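Local structure of Phenolphthiocerol/phthiocerol polyketide synthase subunit C (Mycobacterium tuberculosis H37Rv, 8QZI) at residues F[72-77]-F[112-117]; F[89-94]-F[105-110]. The protein is a type I polyketide synthase subunit probably helping to build phthiocerol and phenolphthiocerol lipids, here represented by its acyl-carrier region, which probably carries the growing chain on phosphopantetheine. One frame throughout, in Å; residues are numbered along the deposited sequence.

Interaction 1. Residues F[72-77]-F[112-117]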
loop_
_atom_site.group_PDB
_atom_site.type_symbol
_atom_site.label_atom_id
_atom_site.label_comp_id
_atom_site.label_asym_id
_atom_site.label_seq_id
_atom_site.Cartn_x
_atom_site.Cartn_y
_atom_site.Cartn_z
ATOM N N ILE F 72 -5.625 16.285 16.505
ATOM C CA ILE F 72 -6.036 16.116 15.112
ATOM C C ILE F 72 -7.540 16.344 15.013
ATOM O O ILE F 72 -8.312 15.765 15.784
ATOM C CB ILE F 72 -5.656 14.720 14.575
ATOM C CG1 ILE F 72 -6.526 14.337 13.375
ATOM C CG2 ILE F 72 -5.743 13.664 15.677
ATOM C CD1 ILE F 72 -6.424 12.875 13.007
ATOM N N ASP F 73 -7.956 17.183 14.063
ATOM C CA ASP F 73 -9.373 17.476 13.905
ATOM C C ASP F 73 -10.110 16.248 13.369
ATOM O O ASP F 73 -9.508 15.275 12.908
ATOM C CB ASP F 73 -9.572 18.690 12.992
ATOM C CG ASP F 73 -9.400 18.361 11.522
ATOM O OD1 ASP F 73 -10.391 17.937 10.892
ATOM O OD2 ASP F 73 -8.281 18.536 10.994
ATOM N N HIS F 74 -11.440 16.303 13.445
ATOM C CA HIS F 74 -12.310 15.167 13.155
ATOM C C HIS F 74 -12.864 15.180 11.733
ATOM O O HIS F 74 -13.597 14.255 11.360
ATOM C CB HIS F 74 -13.466 15.127 14.173
ATOM C CG HIS F 74 -13.018 14.936 15.594
ATOM N ND1 HIS F 74 -13.287 13.790 16.313
ATOM C CD2 HIS F 74 -12.317 15.742 16.427
ATOM C CE1 HIS F 74 -12.768 13.897 17.524
ATOM N NE2 HIS F 74 -12.172 15.072 17.619
ATOM N N HIS F 75 -12.523 16.203 10.935
ATOM C CA HIS F 75 -12.949 16.354 9.547
ATOM C C HIS F 75 -11.758 16.355 8.590
ATOM O O HIS F 75 -11.828 16.938 7.506
ATOM C CB HIS F 75 -13.763 17.637 9.361
ATOM C CG HIS F 75 -15.093 17.627 10.050
ATOM N ND1 HIS F 75 -15.623 16.498 10.638
ATOM C CD2 HIS F 75 -16.004 18.613 10.241
ATOM C CE1 HIS F 75 -16.801 16.789 11.163
ATOM N NE2 HIS F 75 -17.056 18.065 10.936
ATOM N N ARG F 76 -10.657 15.710 8.977
ATOM C CA ARG F 76 -9.414 15.714 8.205
ATOM C C ARG F 76 -9.117 14.318 7.671
ATOM O O ARG F 76 -8.968 13.376 8.471
ATOM C CB ARG F 76 -8.249 16.212 9.069
ATOM C CG ARG F 76 -6.880 16.169 8.396
ATOM C CD ARG F 76 -6.314 17.571 8.165
ATOM N NE ARG F 76 -4.851 17.585 8.207
ATOM C CZ ARG F 76 -4.136 17.891 9.288
ATOM N NH1 ARG F 76 -4.747 18.216 10.419
ATOM N NH2 ARG F 76 -2.813 17.869 9.242
ATOM N N PRO F 77 -9.017 14.123 6.355
ATOM C CA PRO F 77 -8.643 12.798 5.837
ATOM C C PRO F 77 -7.242 12.414 6.293
ATOM O O PRO F 77 -6.281 13.165 6.106
ATOM C CB PRO F 77 -8.722 12.975 4.315
ATOM C CG PRO F 77 -9.633 14.156 4.111
ATOM C CD PRO F 77 -9.352 15.066 5.272
ATOM N N PRO F 112 -15.020 8.622 5.826
ATOM C CA PRO F 112 -15.083 9.962 5.210
ATOM C C PRO F 112 -13.852 10.802 5.472
ATOM O O PRO F 112 -13.342 11.463 4.558
ATOM C CB PRO F 112 -16.332 10.580 5.855
ATOM C CG PRO F 112 -17.178 9.429 6.178
ATOM C CD PRO F 112 -16.228 8.347 6.625
ATOM N N THR F 113 -13.358 10.783 6.703
ATOM C CA THR F 113 -12.222 11.605 7.083
ATOM C C THR F 113 -11.421 10.913 8.170
ATOM O O THR F 113 -10.761 9.897 7.930
ATOM C CB THR F 113 -12.700 12.971 7.576
ATOM O OG1 THR F 113 -13.668 12.784 8.619
ATOM C CG2 THR F 113 -13.327 13.768 6.432
ATOM N N ILE F 114 -11.487 11.471 9.373
ATOM C CA ILE F 114 -10.855 10.900 10.555
ATOM C C ILE F 114 -11.903 10.359 11.523
ATOM O O ILE F 114 -11.922 9.166 11.825
ATOM C CB ILE F 114 -9.927 11.931 11.243
ATOM C CG1 ILE F 114 -9.708 11.581 12.725
ATOM C CG2 ILE F 114 -10.466 13.341 11.060
ATOM C CD1 ILE F 114 -10.481 12.439 13.709
ATOM N N SER F 115 -12.806 11.221 11.999
ATOM C CA SER F 115 -13.817 10.842 12.978
ATOM C C SER F 115 -15.208 10.771 12.373
ATOM O O SER F 115 -16.191 11.105 13.038
ATOM C CB SER F 115 -13.832 11.803 14.162
ATOM O OG SER F 115 -15.048 11.687 14.888
ATOM N N ASP F 116 -15.314 10.364 11.113
ATOM C CA ASP F 116 -16.572 9.838 10.602
ATOM C C ASP F 116 -16.541 8.315 10.511
ATOM O O ASP F 116 -17.258 7.710 9.704
ATOM C CB ASP F 116 -16.936 10.479 9.269
ATOM C CG ASP F 116 -18.219 11.285 9.360
ATOM O OD1 ASP F 116 -19.305 10.737 9.058
ATOM O OD2 ASP F 116 -18.143 12.458 9.781
ATOM N N LEU F 117 -15.677 7.690 11.313
ATOM C CA LEU F 117 -15.996 6.425 11.956
ATOM C C LEU F 117 -16.780 6.649 13.240
ATOM O O LEU F 117 -16.770 5.788 14.126
ATOM C CB LEU F 117 -14.733 5.614 12.248
ATOM C CG LEU F 117 -13.681 5.334 11.173
ATOM C CD1 LEU F 117 -12.465 6.204 11.420
ATOM C CD2 LEU F 117 -13.283 3.857 11.131
#

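Interaction 2. Residues F[89-94]-F[105-110]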
loop_
_atom_site.group_PDB
_atom_site.type_symbol
_atom_site.label_atom_id
_atom_site.label_comp_id
_atom_site.label_asym_id
_atom_site.label_seq_id
_atom_site.Cartn_x
_atom_site.Cartn_y
_atom_site.Cartn_z
ATOM N N LEU F 89 -3.585 -0.478 9.326
ATOM C CA LEU F 89 -3.873 -1.811 9.835
ATOM C C LEU F 89 -3.521 -1.915 11.309
ATOM O O LEU F 89 -4.124 -2.717 12.031
ATOM C CB LEU F 89 -3.122 -2.869 9.022
ATOM C CG LEU F 89 -3.605 -3.094 7.583
ATOM C CD1 LEU F 89 -2.545 -3.814 6.790
ATOM C CD2 LEU F 89 -4.903 -3.881 7.557
ATOM N N GLU F 90 -2.569 -1.106 11.774
ATOM C CA GLU F 90 -2.340 -1.013 13.208
ATOM C C GLU F 90 -3.515 -0.336 13.888
ATOM O O GLU F 90 -3.945 -0.767 14.963
ATOM C CB GLU F 90 -1.040 -0.258 13.500
ATOM C CG GLU F 90 0.246 -0.955 13.010
ATOM C CD GLU F 90 1.495 -0.124 13.279
ATOM O OE1 GLU F 90 1.597 0.458 14.386
ATOM O OE2 GLU F 90 2.369 -0.038 12.382
ATOM N N LEU F 91 -4.070 0.700 13.260
ATOM C CA LEU F 91 -5.144 1.450 13.898
ATOM C C LEU F 91 -6.373 0.576 14.128
ATOM O O LEU F 91 -6.911 0.525 15.245
ATOM C CB LEU F 91 -5.512 2.679 13.065
ATOM C CG LEU F 91 -6.819 3.326 13.535
ATOM C CD1 LEU F 91 -6.661 3.927 14.938
ATOM C CD2 LEU F 91 -7.343 4.344 12.550
ATOM N N ARG F 92 -6.844 -0.112 13.082
ATOM C CA ARG F 92 -8.096 -0.855 13.170
ATOM C C ARG F 92 -7.906 -2.289 13.646
ATOM O O ARG F 92 -8.878 -3.052 13.659
ATOM C CB ARG F 92 -8.840 -0.835 11.829
ATOM C CG ARG F 92 -8.349 -1.819 10.796
ATOM C CD ARG F 92 -9.271 -3.018 10.684
ATOM N NE ARG F 92 -8.696 -4.194 11.327
ATOM C CZ ARG F 92 -9.170 -5.428 11.187
ATOM N NH1 ARG F 92 -10.226 -5.643 10.416
ATOM N NH2 ARG F 92 -8.590 -6.448 11.808
ATOM N N ASN F 93 -6.687 -2.675 14.036
ATOM C CA ASN F 93 -6.525 -3.821 14.923
ATOM C C ASN F 93 -6.649 -3.421 16.389
ATOM O O ASN F 93 -7.118 -4.223 17.211
ATOM C CB ASN F 93 -5.181 -4.507 14.677
ATOM C CG ASN F 93 -5.137 -5.213 13.345
ATOM O OD1 ASN F 93 -5.771 -4.774 12.381
ATOM N ND2 ASN F 93 -4.395 -6.317 13.278
ATOM N N ARG F 94 -6.254 -2.189 16.721
ATOM C CA ARG F 94 -6.498 -1.653 18.057
ATOM C C ARG F 94 -7.991 -1.439 18.299
ATOM O O ARG F 94 -8.524 -1.840 19.340
ATOM C CB ARG F 94 -5.722 -0.345 18.236
ATOM N N VAL F 105 -11.487 -4.720 7.186
ATOM C CA VAL F 105 -10.148 -4.145 7.072
ATOM C C VAL F 105 -10.074 -3.017 6.051
ATOM O O VAL F 105 -9.086 -2.267 6.046
ATOM C CB VAL F 105 -9.102 -5.222 6.707
ATOM C CG1 VAL F 105 -9.250 -6.451 7.603
ATOM C CG2 VAL F 105 -9.197 -5.604 5.228
ATOM N N ALA F 106 -11.082 -2.867 5.186
ATOM C CA ALA F 106 -11.099 -1.734 4.262
ATOM C C ALA F 106 -11.021 -0.411 5.020
ATOM O O ALA F 106 -10.172 0.439 4.727
ATOM C CB ALA F 106 -12.351 -1.789 3.387
ATOM N N LEU F 107 -11.910 -0.222 5.997
ATOM C CA LEU F 107 -11.840 0.895 6.932
ATOM C C LEU F 107 -11.703 2.242 6.233
ATOM O O LEU F 107 -12.617 2.665 5.516
ATOM C CB LEU F 107 -10.677 0.698 7.901
ATOM C CG LEU F 107 -10.796 1.554 9.153
ATOM C CD1 LEU F 107 -11.977 1.093 9.978
ATOM C CD2 LEU F 107 -9.514 1.483 9.942
ATOM N N VAL F 108 -10.570 2.923 6.437
ATOM C CA VAL F 108 -10.370 4.264 5.893
ATOM C C VAL F 108 -10.462 4.297 4.375
ATOM O O VAL F 108 -10.511 5.382 3.784
ATOM C CB VAL F 108 -9.016 4.852 6.354
ATOM C CG1 VAL F 108 -7.951 4.665 5.270
ATOM C CG2 VAL F 108 -9.168 6.326 6.720
ATOM N N TRP F 109 -10.465 3.135 3.723
ATOM C CA TRP F 109 -10.829 3.095 2.314
ATOM C C TRP F 109 -12.155 3.808 2.089
ATOM O O TRP F 109 -12.349 4.487 1.071
ATOM C CB TRP F 109 -10.903 1.642 1.843
ATOM C CG TRP F 109 -10.378 1.415 0.456
ATOM C CD1 TRP F 109 -9.149 1.764 -0.027
ATOM C CD2 TRP F 109 -11.061 0.758 -0.619
ATOM N NE1 TRP F 109 -9.031 1.380 -1.338
ATOM C CE2 TRP F 109 -10.191 0.759 -1.730
ATOM C CE3 TRP F 109 -12.328 0.179 -0.754
ATOM C CZ2 TRP F 109 -10.546 0.200 -2.955
ATOM C CZ3 TRP F 109 -12.678 -0.371 -1.970
ATOM C CH2 TRP F 109 -11.791 -0.361 -3.061
ATOM N N ALA F 110 -13.077 3.681 3.049
ATOM C CA ALA F 110 -14.384 4.313 2.978
ATOM C C ALA F 110 -14.633 5.354 4.061
ATOM O O ALA F 110 -15.626 6.083 3.967
ATOM C CB ALA F 110 -15.494 3.252 3.052
#

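Interaction 1. Residues F[72-77]-F[112-117]
The carbonyl oxygen His-74 O takes two bonds from across the contact: Thr-113 OG1 donates to it at 3.1 Å, and the backbone Ser-115 N donates to the same His-74 O at 3.2 Å with an N-H...O angle of 155°. The threonine hydroxyl arrives somewhat tilted from the carbonyl plane and the amide from above it. Thr-113 suits this place because its OG1 sits between its own N and carbonyl carbon (chi1 54°), which turns the hydroxyl to His-74 O while CG2 lies against the backbone of His-75. Beside these bonds, Ser-115 is small enough for its CB and hydroxyl to fit against the edge of the His-74 imidazole. Branched, apolar Ile-114 is buried between the loops and meets Ile-72 tip to tip, Ile-72 CD1 lying 3.5 Å from Ile-114 CG1; Ile-72 also packs on Leu-78 and Leu-81. In the carrier-protein fold, a small helical bundle, the contact joins the loop following helix 52-66 to the loop preceding helix 119-124; Ala-55 of helix 52-66 touches both His-74 and Ser-115. An Asx turn shapes 72-77: Asp-73 OD1 accepts from His-75 N at 2.7 Å. Its other oxygen, Asp-73 OD2, forms a salt bridge with Arg-76 NH1 at 3.6 Å, at the guanidinium edge. His-75 ND1 also donates to His-74 O, from above the carbonyl plane and nearly perpendicular to the C=O bond.

Interaction 2. Residues F[89-94]-F[105-110]
Helix 85-98, which starts at the Asp-Ser-Leu phosphopantetheine motif of this carrier-protein bundle, meets the loop 105-110 through Arg-92, Val-105 and Leu-107. In carrier proteins this helix is usually the one partner enzymes recognise, and the same is probably true here. No hydrogen bond crosses between the two segments, so the contact rests on packing. Arg-92 carries most of the helix side of it because its long chain offers methylenes near the helix and a flat polar group further out. CG stands between its own backbone N and carbonyl carbon (chi1 80°), and the chain bends again at chi2 and chi3. This bent course brings CD to 3.9 Å from Val-105 CA. Leu-107 lays its isobutyl group across the first methylenes of Arg-92, with CD2 3.6 Å from Arg-92 CG. Further out, Val-105 CG1 approaches the guanidinium obliquely, 3.7 Å from Arg-92 CZ. Two leucines of the helix extend the apolar surface: Leu-91 CD2 approaches Leu-107 CD2 at 4.4 Å, and Leu-89 CD2 lies 4.5 Å from Val-105 CB. Leu-91 also packs on Glu-61 and Ile-62 of helix 52-66, so it faces two neighbours, whereas Leu-89 touches an aromatic side chain of the other protein in the assembly. Just beyond, Val-108 and Trp-109 form a short 3-10 turn, and Trp-109 packs on that other protein, making a cation-pi contact with one of its basic side chains. The rotation of the guanidinium is restrained from within the helix, where Arg-92 NE donates to Asn-93 OD1 at 3.2 Å with an N-H...O angle of 145°, and Arg-92 NH2 adds a weak bond to the same Asn-93 OD1.

Overall arrangement
Interaction 2 is nested along the chain inside the loop closed by interaction 1, and all four segments belong to the phosphopantetheine attachment region. Their centres lie about 13 Å apart. Interaction 1 joins the loop before helix 85-98 to the loop after it; interaction 2 sets that helix against the earlier part of the second loop. Leu-117 and Leu-107 pack together where the two contacts adjoin. Helix 52-66 touches both contacts. Residues of interaction 2 meet the other protein widely, and its Leu-89 side chain is about 10 Å from bound coenzyme A and about 12 Å from a bound manganese ion, an arrangement consistent with presentation to a phosphopantetheinyl transferase.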